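Local coordinates for transcriptional regulator, LacI family protein (Rhodococcus jostii, PDB 3K9C) that probably binds regulatory DNA as a LacI-family transcription factor with a periplasmic-binding-protein-like domain, at residues H131-D136 with D142-F147; A149-H154 with A158-V163; F192-A197 with V231-I236. All blocks are in the same frame, centred on the assembly; numbering follows the deposited sequence.

Interaction 1 (H131-D136 with D142-F147); sequences HIDGAD and DRRAGF
His-131 meets Phe-147 where strand 131-133 and helix 142-147 run nearly antiparallel, their N-to-C directions 157° apart and their axes 8.9 Å from each other at closest approach. CB of His-131 sits over the centre of the Phe-147 ring in a CH-pi contact, 3.4 Å from the ring centroid and 10° off the normal. The two rings themselves are close to parallel, planes at 28°, but offset so much that little of one ring covers the other. The first torsion points the imidazole away from the backbone N of its own residue, and the ring runs past the phenyl group toward the helix backbone, where CD2 of His-131 lies 4.1 Å from CA of Arg-144. A histidine suits this buried spot because its CB and ring carbons pack on the phenylalanine and the helix backbone while ND1 hydrogen-bonds to Val-190 O. Strand, helix and the following strand 160-164 form a right-handed beta-alpha-beta crossover, the repeating unit of the periplasmic-binding-protein-like fold, and the aromatic pair packs the helix against the sheet within it. Two residues further along, at Asp-133, the contact turns polar. Arg-144, extended from CG to NE, brings NH1 to OD2 of Asp-133 at 3.1 Å in a salt bridge, though the placement of NH1 is less certain. The carboxylate oxygen lies at the edge of the guanidinium, near its plane, while the planes of the two groups are well tilted to each other. The other oxygen, OD1 of Asp-133, accepts from Ala-135 N at 2.9 Å, an Asx turn that bends the chain at Asp-133 to Ala-135; OD1 of Asp-133 also accepts from Gly-165 N.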
ATOM      1  N   HIS B 131       4.234  24.329  -2.441  1.00 17.81           N
ATOM      2  CA  HIS B 131       4.848  23.053  -2.151  1.00 17.66           C
ATOM      3  C   HIS B 131       4.363  22.600  -0.783  1.00 18.08           C
ATOM      4  O   HIS B 131       4.358  23.385   0.173  1.00 17.73           O
ATOM      5  CB  HIS B 131       6.382  23.176  -2.161  1.00 15.93           C
ATOM      6  CG  HIS B 131       7.092  21.938  -1.704  1.00 13.48           C
ATOM      7  ND1 HIS B 131       6.921  20.711  -2.312  1.00 15.89           N
ATOM      8  CD2 HIS B 131       7.959  21.737  -0.685  1.00 13.94           C
ATOM      9  CE1 HIS B 131       7.652  19.808  -1.685  1.00 15.55           C
ATOM     10  NE2 HIS B 131       8.295  20.405  -0.695  1.00 14.18           N
ATOM     11  N   ILE B 132       3.897  21.357  -0.709  1.00 15.65           N
ATOM     12  CA  ILE B 132       3.473  20.774   0.561  1.00 17.50           C
ATOM     13  C   ILE B 132       4.673  19.864   0.849  1.00 19.88           C
ATOM     14  O   ILE B 132       4.872  18.848   0.170  1.00 18.08           O
ATOM     15  CB  ILE B 132       2.147  19.966   0.402  1.00 18.52           C
ATOM     16  CG1 ILE B 132       1.024  20.906  -0.046  1.00 18.92           C
ATOM     17  CG2 ILE B 132       1.757  19.309   1.735  1.00 19.03           C
ATOM     18  CD1 ILE B 132      -0.320  20.221  -0.306  1.00 20.14           C
ATOM     19  N   ASP B 133       5.504  20.259   1.815  1.00 19.74           N
ATOM     20  CA  ASP B 133       6.717  19.499   2.125  1.00 20.55           C
ATOM     21  C   ASP B 133       6.531  18.239   2.953  1.00 21.24           C
ATOM     22  O   ASP B 133       5.449  17.976   3.479  1.00 22.36           O
ATOM     23  CB  ASP B 133       7.778  20.401   2.787  1.00 23.24           C
ATOM     24  CG  ASP B 133       7.429  20.794   4.214  1.00 24.88           C
ATOM     25  OD1 ASP B 133       6.776  20.002   4.932  1.00 23.88           O
ATOM     26  OD2 ASP B 133       7.839  21.899   4.627  1.00 28.16           O
ATOM     27  N   GLY B 134       7.601  17.461   3.059  1.00 20.61           N
ATOM     28  CA  GLY B 134       7.536  16.218   3.800  1.00 24.05           C
ATOM     29  C   GLY B 134       7.970  16.306   5.245  1.00 24.43           C
ATOM     30  O   GLY B 134       8.288  15.291   5.860  1.00 23.25           O
ATOM     31  N   ALA B 135       7.981  17.519   5.791  1.00 26.53           N
ATOM     32  CA  ALA B 135       8.378  17.725   7.172  1.00 28.04           C
ATOM     33  C   ALA B 135       9.796  17.215   7.380  1.00 29.80           C
ATOM     34  O   ALA B 135      10.716  17.640   6.692  1.00 31.84           O
ATOM     35  CB  ALA B 135       7.411  17.010   8.112  1.00 28.07           C
ATOM     36  N   ASP B 136       9.973  16.296   8.322  1.00 31.65           N
ATOM     37  CA  ASP B 136      11.299  15.769   8.607  1.00 34.59           C
ATOM     38  C   ASP B 136      11.543  14.386   8.018  1.00 33.57           C
ATOM     39  O   ASP B 136      12.500  13.706   8.394  1.00 33.41           O
ATOM     40  CB  ASP B 136      11.538  15.735  10.122  1.00 40.13           C
ATOM     41  CG  ASP B 136      11.522  17.117  10.746  1.00 46.21           C
ATOM     42  OD1 ASP B 136      12.228  18.009  10.228  1.00 49.20           O
ATOM     43  OD2 ASP B 136      10.807  17.317  11.756  1.00 50.56           O
ATOM     44  N   ASP B 142      15.602  18.556   1.592  1.00 27.34           N
ATOM     45  CA  ASP B 142      16.124  18.785   0.239  1.00 28.66           C
ATOM     46  C   ASP B 142      15.068  19.248  -0.762  1.00 27.26           C
ATOM     47  O   ASP B 142      15.300  20.183  -1.525  1.00 26.99           O
ATOM     48  CB  ASP B 142      16.811  17.523  -0.299  1.00 32.57           C
ATOM     49  CG  ASP B 142      18.230  17.362   0.219  1.00 34.94           C
ATOM     50  OD1 ASP B 142      18.611  18.104   1.146  1.00 36.22           O
ATOM     51  OD2 ASP B 142      18.965  16.491  -0.299  1.00 36.54           O
ATOM     52  N   ARG B 143      13.909  18.599  -0.777  1.00 25.15           N
ATOM     53  CA  ARG B 143      12.887  19.018  -1.723  1.00 24.99           C
ATOM     54  C   ARG B 143      12.353  20.393  -1.367  1.00 22.35           C
ATOM     55  O   ARG B 143      11.942  21.144  -2.246  1.00 22.94           O
ATOM     56  CB  ARG B 143      11.750  17.997  -1.803  1.00 24.58           C
ATOM     57  CG  ARG B 143      12.151  16.749  -2.545  1.00 27.20           C
ATOM     58  CD  ARG B 143      11.081  15.676  -2.504  1.00 29.35           C
ATOM     59  NE  ARG B 143      11.666  14.383  -2.835  1.00 29.28           N
ATOM     60  CZ  ARG B 143      11.066  13.215  -2.650  1.00 29.02           C
ATOM     61  NH1 ARG B 143       9.843  13.162  -2.136  1.00 26.83           N
ATOM     62  NH2 ARG B 143      11.702  12.099  -2.969  1.00 31.23           N
ATOM     63  N   ARG B 144      12.361  20.726  -0.083  1.00 21.57           N
ATOM     64  CA  ARG B 144      11.890  22.046   0.333  1.00 23.39           C
ATOM     65  C   ARG B 144      12.899  23.109  -0.127  1.00 22.68           C
ATOM     66  O   ARG B 144      12.523  24.112  -0.723  1.00 20.22           O
ATOM     67  CB  ARG B 144      11.711  22.107   1.853  1.00 24.03           C
ATOM     68  CG  ARG B 144      11.168  23.440   2.353  1.00 26.44           C
ATOM     69  CD  ARG B 144      11.170  23.512   3.872  1.00 27.75           C
ATOM     70  NE  ARG B 144      11.069  24.897   4.324  1.00 33.49           N
ATOM     71  CZ  ARG B 144       9.941  25.494   4.700  1.00 37.15           C
ATOM     72  NH1 ARG B 144       8.793  24.822   4.695  1.00 37.13           N
ATOM     73  NH2 ARG B 144       9.959  26.775   5.061  1.00 37.85           N
ATOM     74  N   ALA B 145      14.183  22.878   0.134  1.00 23.37           N
ATOM     75  CA  ALA B 145      15.218  23.824  -0.280  1.00 24.50           C
ATOM     76  C   ALA B 145      15.271  23.883  -1.804  1.00 24.75           C
ATOM     77  O   ALA B 145      15.374  24.951  -2.397  1.00 24.33           O
ATOM     78  CB  ALA B 145      16.564  23.400   0.272  1.00 26.29           C
ATOM     79  N   GLY B 146      15.198  22.722  -2.440  1.00 23.64           N
ATOM     80  CA  GLY B 146      15.217  22.708  -3.885  1.00 21.39           C
ATOM     81  C   GLY B 146      14.049  23.485  -4.459  1.00 21.17           C
ATOM     82  O   GLY B 146      14.206  24.189  -5.456  1.00 21.75           O
ATOM     83  N   PHE B 147      12.874  23.360  -3.841  1.00 19.54           N
ATOM     84  CA  PHE B 147      11.681  24.068  -4.320  1.00 19.82           C
ATOM     85  C   PHE B 147      11.840  25.588  -4.238  1.00 20.09           C
ATOM     86  O   PHE B 147      11.522  26.312  -5.184  1.00 21.84           O
ATOM     87  CB  PHE B 147      10.438  23.670  -3.504  1.00 18.23           C
ATOM     88  CG  PHE B 147       9.206  24.449  -3.865  1.00 17.90           C
ATOM     89  CD1 PHE B 147       8.527  24.191  -5.053  1.00 16.63           C
ATOM     90  CD2 PHE B 147       8.761  25.487  -3.053  1.00 16.31           C
ATOM     91  CE1 PHE B 147       7.422  24.964  -5.431  1.00 17.45           C
ATOM     92  CE2 PHE B 147       7.660  26.265  -3.422  1.00 15.99           C
ATOM     93  CZ  PHE B 147       6.992  26.005  -4.611  1.00 18.14           C
TER

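Interaction 2 (A149-H154 with A158-V163); sequences AAMDRH and ASATVV
Met-151, a selenomethionine, folds over the methyl of Ala-160, and this apolar touch makes up most of the contact. Bends at chi2 (-63°) and chi3 (-81°) curl the chain back on itself, which brings its root and its terminal methyl to the same small partner: CG and CE of Met-151 each come to 3.7 Å of CB of Ala-160. A long, flexible side chain suits the helix, since it can mould itself to its surroundings, and an alanine suits the strand, its single methyl allowing the backbones to approach to 6.5 Å between the CA atoms of Met-151 and Ala-160. Here the end of helix 140-153 meets the start of strand 160-164, the second half of a beta-alpha-beta unit in a parallel sheet; Val-118 and Ile-129 also touch Met-151. No hydrogen bond crosses between the segments; CE of Met-151 merely packs 3.8 Å from O of Ser-159. Hydrogen bonds gather instead where the helix stops, at His-154, the first residue beyond it. ND1 of His-154 donates to O of Ala-150 at 3.0 Å, almost straight at 174° and in the ring plane, while the backbone N of His-154 reaches the same oxygen from the opposite face of the carbonyl plane, at 3.3 Å.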
ATOM      1  N   ALA B 149      14.636  27.257  -4.013  1.00 23.42           N
ATOM      2  CA  ALA B 149      15.724  27.683  -4.887  1.00 24.87           C
ATOM      3  C   ALA B 149      15.227  27.817  -6.315  1.00 24.29           C
ATOM      4  O   ALA B 149      15.486  28.819  -6.980  1.00 25.23           O
ATOM      5  CB  ALA B 149      16.869  26.685  -4.828  1.00 24.39           C
ATOM      6  N   ALA B 150      14.510  26.803  -6.789  1.00 24.39           N
ATOM      7  CA  ALA B 150      13.994  26.829  -8.147  1.00 23.74           C
ATOM      8  C   ALA B 150      13.021  27.987  -8.337  1.00 23.72           C
ATOM      9  O   ALA B 150      13.024  28.633  -9.378  1.00 24.27           O
ATOM     10  CB  ALA B 150      13.313  25.505  -8.481  1.00 24.82           C
HETATM   11  N   MSE B 151      12.173  28.253  -7.348  1.00 24.02           N
HETATM   12  CA  MSE B 151      11.230  29.357  -7.499  1.00 24.66           C
HETATM   13  C   MSE B 151      11.992  30.684  -7.609  1.00 25.83           C
HETATM   14  O   MSE B 151      11.629  31.567  -8.390  1.00 23.12           O
HETATM   15  CB  MSE B 151      10.247  29.401  -6.318  1.00 24.90           C
HETATM   16  CG  MSE B 151       9.188  28.294  -6.308  1.00 23.32           C
HETATM   17 SE   MSE B 151       8.014  28.415  -7.854  1.00 30.75          SE
HETATM   18  CE  MSE B 151       6.795  29.813  -7.227  1.00 21.63           C
ATOM     19  N   ASP B 152      13.059  30.801  -6.831  1.00 27.99           N
ATOM     20  CA  ASP B 152      13.873  32.005  -6.819  1.00 32.34           C
ATOM     21  C   ASP B 152      14.577  32.199  -8.163  1.00 34.38           C
ATOM     22  O   ASP B 152      14.713  33.325  -8.644  1.00 35.44           O
ATOM     23  CB  ASP B 152      14.892  31.924  -5.676  1.00 32.28           C
ATOM     24  CG  ASP B 152      15.630  33.234  -5.448  1.00 35.64           C
ATOM     25  OD1 ASP B 152      15.035  34.317  -5.653  1.00 34.80           O
ATOM     26  OD2 ASP B 152      16.807  33.172  -5.040  1.00 37.06           O
ATOM     27  N   ARG B 153      15.000  31.096  -8.776  1.00 35.91           N
ATOM     28  CA  ARG B 153      15.678  31.148 -10.068  1.00 36.12           C
ATOM     29  C   ARG B 153      14.746  31.696 -11.146  1.00 35.57           C
ATOM     30  O   ARG B 153      15.204  32.286 -12.126  1.00 35.71           O
ATOM     31  CB  ARG B 153      16.160  29.755 -10.480  1.00 39.53           C
ATOM     32  CG  ARG B 153      17.646  29.690 -10.812  1.00 45.25           C
ATOM     33  CD  ARG B 153      18.009  28.410 -11.555  1.00 48.70           C
ATOM     34  NE  ARG B 153      17.643  27.202 -10.817  1.00 54.09           N
ATOM     35  CZ  ARG B 153      18.127  26.871  -9.623  1.00 56.03           C
ATOM     36  NH1 ARG B 153      19.008  27.659  -9.011  1.00 56.01           N
ATOM     37  NH2 ARG B 153      17.736  25.744  -9.043  1.00 55.63           N
ATOM     38  N   HIS B 154      13.442  31.491 -10.973  1.00 32.86           N
ATOM     39  CA  HIS B 154      12.466  31.982 -11.937  1.00 32.04           C
ATOM     40  C   HIS B 154      11.904  33.347 -11.552  1.00 31.36           C
ATOM     41  O   HIS B 154      10.985  33.839 -12.200  1.00 31.66           O
ATOM     42  CB  HIS B 154      11.295  31.006 -12.096  1.00 32.93           C
ATOM     43  CG  HIS B 154      11.629  29.768 -12.875  1.00 33.88           C
ATOM     44  ND1 HIS B 154      12.265  28.683 -12.314  1.00 33.60           N
ATOM     45  CD2 HIS B 154      11.414  29.449 -14.173  1.00 34.10           C
ATOM     46  CE1 HIS B 154      12.429  27.747 -13.232  1.00 33.09           C
ATOM     47  NE2 HIS B 154      11.921  28.187 -14.370  1.00 34.38           N
ATOM     48  N   ALA B 158       8.436  35.660  -4.353  1.00 27.04           N
ATOM     49  CA  ALA B 158       7.326  36.349  -3.689  1.00 27.12           C
ATOM     50  C   ALA B 158       5.963  35.680  -3.908  1.00 27.27           C
ATOM     51  O   ALA B 158       4.972  36.061  -3.282  1.00 26.55           O
ATOM     52  CB  ALA B 158       7.272  37.815  -4.138  1.00 24.25           C
ATOM     53  N   SER B 159       5.908  34.691  -4.797  1.00 26.65           N
ATOM     54  CA  SER B 159       4.655  33.982  -5.042  1.00 23.91           C
ATOM     55  C   SER B 159       4.834  32.488  -4.776  1.00 26.35           C
ATOM     56  O   SER B 159       4.059  31.654  -5.266  1.00 26.36           O
ATOM     57  CB  SER B 159       4.163  34.229  -6.471  1.00 24.10           C
ATOM     58  OG  SER B 159       5.168  33.965  -7.427  1.00 27.46           O
ATOM     59  N   ALA B 160       5.862  32.162  -3.991  1.00 23.14           N
ATOM     60  CA  ALA B 160       6.158  30.785  -3.635  1.00 22.93           C
ATOM     61  C   ALA B 160       5.648  30.516  -2.223  1.00 24.27           C
ATOM     62  O   ALA B 160       5.910  31.290  -1.297  1.00 25.79           O
ATOM     63  CB  ALA B 160       7.670  30.528  -3.714  1.00 20.03           C
ATOM     64  N   THR B 161       4.914  29.422  -2.057  1.00 22.85           N
ATOM     65  CA  THR B 161       4.370  29.066  -0.754  1.00 23.83           C
ATOM     66  C   THR B 161       4.759  27.645  -0.349  1.00 23.95           C
ATOM     67  O   THR B 161       4.664  26.719  -1.149  1.00 23.54           O
ATOM     68  CB  THR B 161       2.836  29.152  -0.767  1.00 24.85           C
ATOM     69  OG1 THR B 161       2.435  30.413  -1.310  1.00 27.97           O
ATOM     70  CG2 THR B 161       2.275  29.013   0.644  1.00 24.72           C
ATOM     71  N   VAL B 162       5.213  27.481   0.890  1.00 23.92           N
ATOM     72  CA  VAL B 162       5.571  26.162   1.393  1.00 23.60           C
ATOM     73  C   VAL B 162       4.796  25.890   2.673  1.00 23.71           C
ATOM     74  O   VAL B 162       4.893  26.646   3.634  1.00 24.86           O
ATOM     75  CB  VAL B 162       7.065  26.026   1.745  1.00 24.75           C
ATOM     76  CG1 VAL B 162       7.330  24.592   2.222  1.00 24.24           C
ATOM     77  CG2 VAL B 162       7.940  26.346   0.542  1.00 24.19           C
ATOM     78  N   VAL B 163       4.015  24.818   2.683  1.00 22.42           N
ATOM     79  CA  VAL B 163       3.263  24.472   3.883  1.00 22.94           C
ATOM     80  C   VAL B 163       3.759  23.122   4.368  1.00 21.77           C
ATOM     81  O   VAL B 163       4.106  22.247   3.565  1.00 18.66           O
ATOM     82  CB  VAL B 163       1.742  24.423   3.613  1.00 24.38           C
ATOM     83  CG1 VAL B 163       1.265  25.794   3.121  1.00 26.08           C
ATOM     84  CG2 VAL B 163       1.418  23.346   2.588  1.00 24.19           C
TER

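Interaction 3 (F192-A197 with V231-I236); sequences FNDRCA and VQMTTI
Met-233, a selenomethionine, lays its SE and CE against the methyl of Ala-197, with SE 3.6 Å from CB of Ala-197. Its chain is extended through chi2 and turns only at chi3 (-78°), which brings CE of Met-233 against the first turn of the helix, 3.6 Å from O of Asp-194. The short alanine lets this bulky, polarisable group lie close to the helix. Beside it the contact is polar: Thr-235 OG1, placed opposite its backbone N (chi1 -171°), donates to OD1 of Asp-194 at 2.7 Å, using the syn lone pair of the carboxylate, and the two side chains cross at about a right angle. OD2 of the same aspartate accepts from Ser-223 N, so both oxygens of this buried carboxylate have partners. Were Asp-194 an alanine, the Thr-235 hydroxyl and Ser-223 N would probably lose their acceptor and the threonine would be freer to turn. Just ahead, Asn-193 is the N-cap, its OD1 accepting from Cys-196 N at 2.8 Å. The contact thus joins the start of helix 194-206 to the chain entering strand 235-237, with Ala-226 of helix 224-227 packed on Asp-194, Met-233 and Thr-235, and strand 262-270 beside Thr-235.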
ATOM      1  N   PHE B 192       4.821  16.525  -1.655  1.00 17.90           N
ATOM      2  CA  PHE B 192       6.048  15.840  -1.239  1.00 18.20           C
ATOM      3  C   PHE B 192       6.213  14.513  -1.976  1.00 18.92           C
ATOM      4  O   PHE B 192       7.286  14.224  -2.497  1.00 19.44           O
ATOM      5  CB  PHE B 192       6.049  15.585   0.271  1.00 16.73           C
ATOM      6  CG  PHE B 192       7.251  14.826   0.745  1.00 16.51           C
ATOM      7  CD1 PHE B 192       8.522  15.378   0.633  1.00 17.69           C
ATOM      8  CD2 PHE B 192       7.118  13.547   1.270  1.00 18.71           C
ATOM      9  CE1 PHE B 192       9.643  14.664   1.039  1.00 19.10           C
ATOM     10  CE2 PHE B 192       8.239  12.826   1.681  1.00 21.02           C
ATOM     11  CZ  PHE B 192       9.503  13.384   1.563  1.00 18.46           C
ATOM     12  N   ASN B 193       5.153  13.706  -1.992  1.00 19.44           N
ATOM     13  CA  ASN B 193       5.168  12.428  -2.701  1.00 20.00           C
ATOM     14  C   ASN B 193       3.784  12.107  -3.278  1.00 19.79           C
ATOM     15  O   ASN B 193       2.820  12.828  -3.021  1.00 20.36           O
ATOM     16  CB  ASN B 193       5.679  11.280  -1.790  1.00 19.40           C
ATOM     17  CG  ASN B 193       4.706  10.897  -0.661  1.00 17.73           C
ATOM     18  OD1 ASN B 193       3.572  11.360  -0.588  1.00 20.10           O
ATOM     19  ND2 ASN B 193       5.166  10.021   0.216  1.00 19.20           N
ATOM     20  N   ASP B 194       3.698  11.036  -4.066  1.00 19.08           N
ATOM     21  CA  ASP B 194       2.442  10.617  -4.687  1.00 20.07           C
ATOM     22  C   ASP B 194       1.277  10.388  -3.717  1.00 20.39           C
ATOM     23  O   ASP B 194       0.129  10.729  -4.022  1.00 17.43           O
ATOM     24  CB  ASP B 194       2.646   9.334  -5.499  1.00 20.66           C
ATOM     25  CG  ASP B 194       3.565   9.528  -6.697  1.00 21.86           C
ATOM     26  OD1 ASP B 194       3.831  10.687  -7.079  1.00 19.87           O
ATOM     27  OD2 ASP B 194       4.002   8.508  -7.266  1.00 21.01           O
ATOM     28  N   ARG B 195       1.562   9.788  -2.564  1.00 19.92           N
ATOM     29  CA  ARG B 195       0.504   9.538  -1.586  1.00 22.79           C
ATOM     30  C   ARG B 195      -0.040  10.857  -1.055  1.00 21.54           C
ATOM     31  O   ARG B 195      -1.237  10.997  -0.808  1.00 21.33           O
ATOM     32  CB  ARG B 195       1.021   8.673  -0.431  1.00 25.99           C
ATOM     33  CG  ARG B 195      -0.048   8.353   0.601  1.00 29.40           C
ATOM     34  CD  ARG B 195       0.445   7.349   1.619  1.00 31.96           C
ATOM     35  NE  ARG B 195       0.112   5.984   1.232  1.00 35.00           N
ATOM     36  CZ  ARG B 195       0.496   4.904   1.905  1.00 38.15           C
ATOM     37  NH1 ARG B 195       1.237   5.031   3.002  1.00 36.65           N
ATOM     38  NH2 ARG B 195       0.130   3.695   1.490  1.00 38.07           N
ATOM     39  N   CYS B 196       0.848  11.832  -0.892  1.00 22.51           N
ATOM     40  CA  CYS B 196       0.451  13.158  -0.424  1.00 20.96           C
ATOM     41  C   CYS B 196      -0.392  13.821  -1.514  1.00 20.28           C
ATOM     42  O   CYS B 196      -1.409  14.461  -1.234  1.00 20.00           O
ATOM     43  CB  CYS B 196       1.696  14.002  -0.150  1.00 23.93           C
ATOM     44  SG  CYS B 196       1.367  15.666   0.412  1.00 24.39           S
ATOM     45  N   ALA B 197       0.043  13.654  -2.761  1.00 18.86           N
ATOM     46  CA  ALA B 197      -0.654  14.218  -3.918  1.00 18.95           C
ATOM     47  C   ALA B 197      -2.044  13.597  -4.031  1.00 20.15           C
ATOM     48  O   ALA B 197      -3.004  14.262  -4.410  1.00 22.22           O
ATOM     49  CB  ALA B 197       0.155  13.959  -5.204  1.00 17.96           C
ATOM     50  N   VAL B 231      -6.337   8.152 -12.246  1.00 32.54           N
ATOM     51  CA  VAL B 231      -5.621   9.164 -11.480  1.00 31.06           C
ATOM     52  C   VAL B 231      -4.719   9.949 -12.433  1.00 30.84           C
ATOM     53  O   VAL B 231      -4.788  11.178 -12.486  1.00 30.01           O
ATOM     54  CB  VAL B 231      -4.778   8.529 -10.352  1.00 30.89           C
ATOM     55  CG1 VAL B 231      -4.017   9.604  -9.600  1.00 29.00           C
ATOM     56  CG2 VAL B 231      -5.687   7.771  -9.397  1.00 31.11           C
ATOM     57  N   GLN B 232      -3.902   9.222 -13.200  1.00 29.55           N
ATOM     58  CA  GLN B 232      -2.980   9.803 -14.185  1.00 28.47           C
ATOM     59  C   GLN B 232      -2.228  11.021 -13.641  1.00 26.21           C
ATOM     60  O   GLN B 232      -2.301  12.119 -14.188  1.00 25.38           O
ATOM     61  CB  GLN B 232      -3.739  10.176 -15.467  1.00 31.73           C
ATOM     62  CG  GLN B 232      -5.261  10.056 -15.371  1.00 37.30           C
ATOM     63  CD  GLN B 232      -5.974  10.550 -16.623  1.00 40.94           C
ATOM     64  OE1 GLN B 232      -5.751  10.044 -17.730  1.00 43.17           O
ATOM     65  NE2 GLN B 232      -6.837  11.546 -16.450  1.00 40.47           N
HETATM   66  N   MSE B 233      -1.469  10.788 -12.578  1.00 23.73           N
HETATM   67  CA  MSE B 233      -0.709  11.826 -11.899  1.00 22.51           C
HETATM   68  C   MSE B 233       0.670  12.155 -12.475  1.00 21.39           C
HETATM   69  O   MSE B 233       1.513  11.272 -12.665  1.00 18.92           O
HETATM   70  CB  MSE B 233      -0.564  11.417 -10.437  1.00 25.56           C
HETATM   71  CG  MSE B 233      -0.033  12.468  -9.502  1.00 30.83           C
HETATM   72 SE   MSE B 233       0.368  11.526  -7.872  1.00 42.39          SE
HETATM   73  CE  MSE B 233      -1.444  11.400  -7.210  1.00 34.24           C
ATOM     74  N   THR B 234       0.882  13.436 -12.769  1.00 20.08           N
ATOM     75  CA  THR B 234       2.172  13.909 -13.261  1.00 20.07           C
ATOM     76  C   THR B 234       3.045  13.781 -12.018  1.00 19.82           C
ATOM     77  O   THR B 234       2.639  14.201 -10.924  1.00 19.53           O
ATOM     78  CB  THR B 234       2.097  15.390 -13.710  1.00 20.14           C
ATOM     79  OG1 THR B 234       1.284  15.486 -14.881  1.00 20.23           O
ATOM     80  CG2 THR B 234       3.485  15.946 -14.005  1.00 20.37           C
ATOM     81  N   THR B 235       4.231  13.206 -12.175  1.00 18.94           N
ATOM     82  CA  THR B 235       5.103  12.974 -11.032  1.00 19.79           C
ATOM     83  C   THR B 235       6.575  12.932 -11.427  1.00 20.53           C
ATOM     84  O   THR B 235       6.914  13.023 -12.603  1.00 20.37           O
ATOM     85  CB  THR B 235       4.731  11.627 -10.363  1.00 20.27           C
ATOM     86  OG1 THR B 235       5.423  11.486  -9.124  1.00 21.40           O
ATOM     87  CG2 THR B 235       5.105  10.466 -11.272  1.00 21.04           C
ATOM     88  N   ILE B 236       7.437  12.785 -10.430  1.00 20.86           N
ATOM     89  CA  ILE B 236       8.872  12.715 -10.646  1.00 20.93           C
ATOM     90  C   ILE B 236       9.375  11.323 -10.298  1.00 22.84           C
ATOM     91  O   ILE B 236       9.250  10.879  -9.150  1.00 21.84           O
ATOM     92  CB  ILE B 236       9.608  13.746  -9.774  1.00 22.25           C
ATOM     93  CG1 ILE B 236       9.236  15.151 -10.238  1.00 22.26           C
ATOM     94  CG2 ILE B 236      11.103  13.529  -9.856  1.00 21.08           C
ATOM     95  CD1 ILE B 236       9.641  16.202  -9.278  1.00 28.94           C
TER

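Overall arrangement
Interactions 1 and 2 belong to one beta-alpha-beta unit and share helix 140-153; their centres are 11 Å apart. Strands 129-133 and 160-164 are neighbours in the parallel sheet, joined by probable hydrogen bonds from His-131 N to Thr-161 O at 2.7 Å and from Val-163 N to His-131 O at 2.9 Å. Interaction 3 lies 14 Å from interaction 1, centre to centre, and touches it through Phe-192, whose O takes a weak hydrogen bond from Arg-143 NH1 at 2.8 Å. Interactions 2 and 3 do not meet, nearest atoms about 8 Å apart. Glycerol, probably from the crystallisation liquor, hydrogen-bonds to Arg-143 of interaction 1 and weakly to Asn-193 of interaction 3, which may mark a pocket.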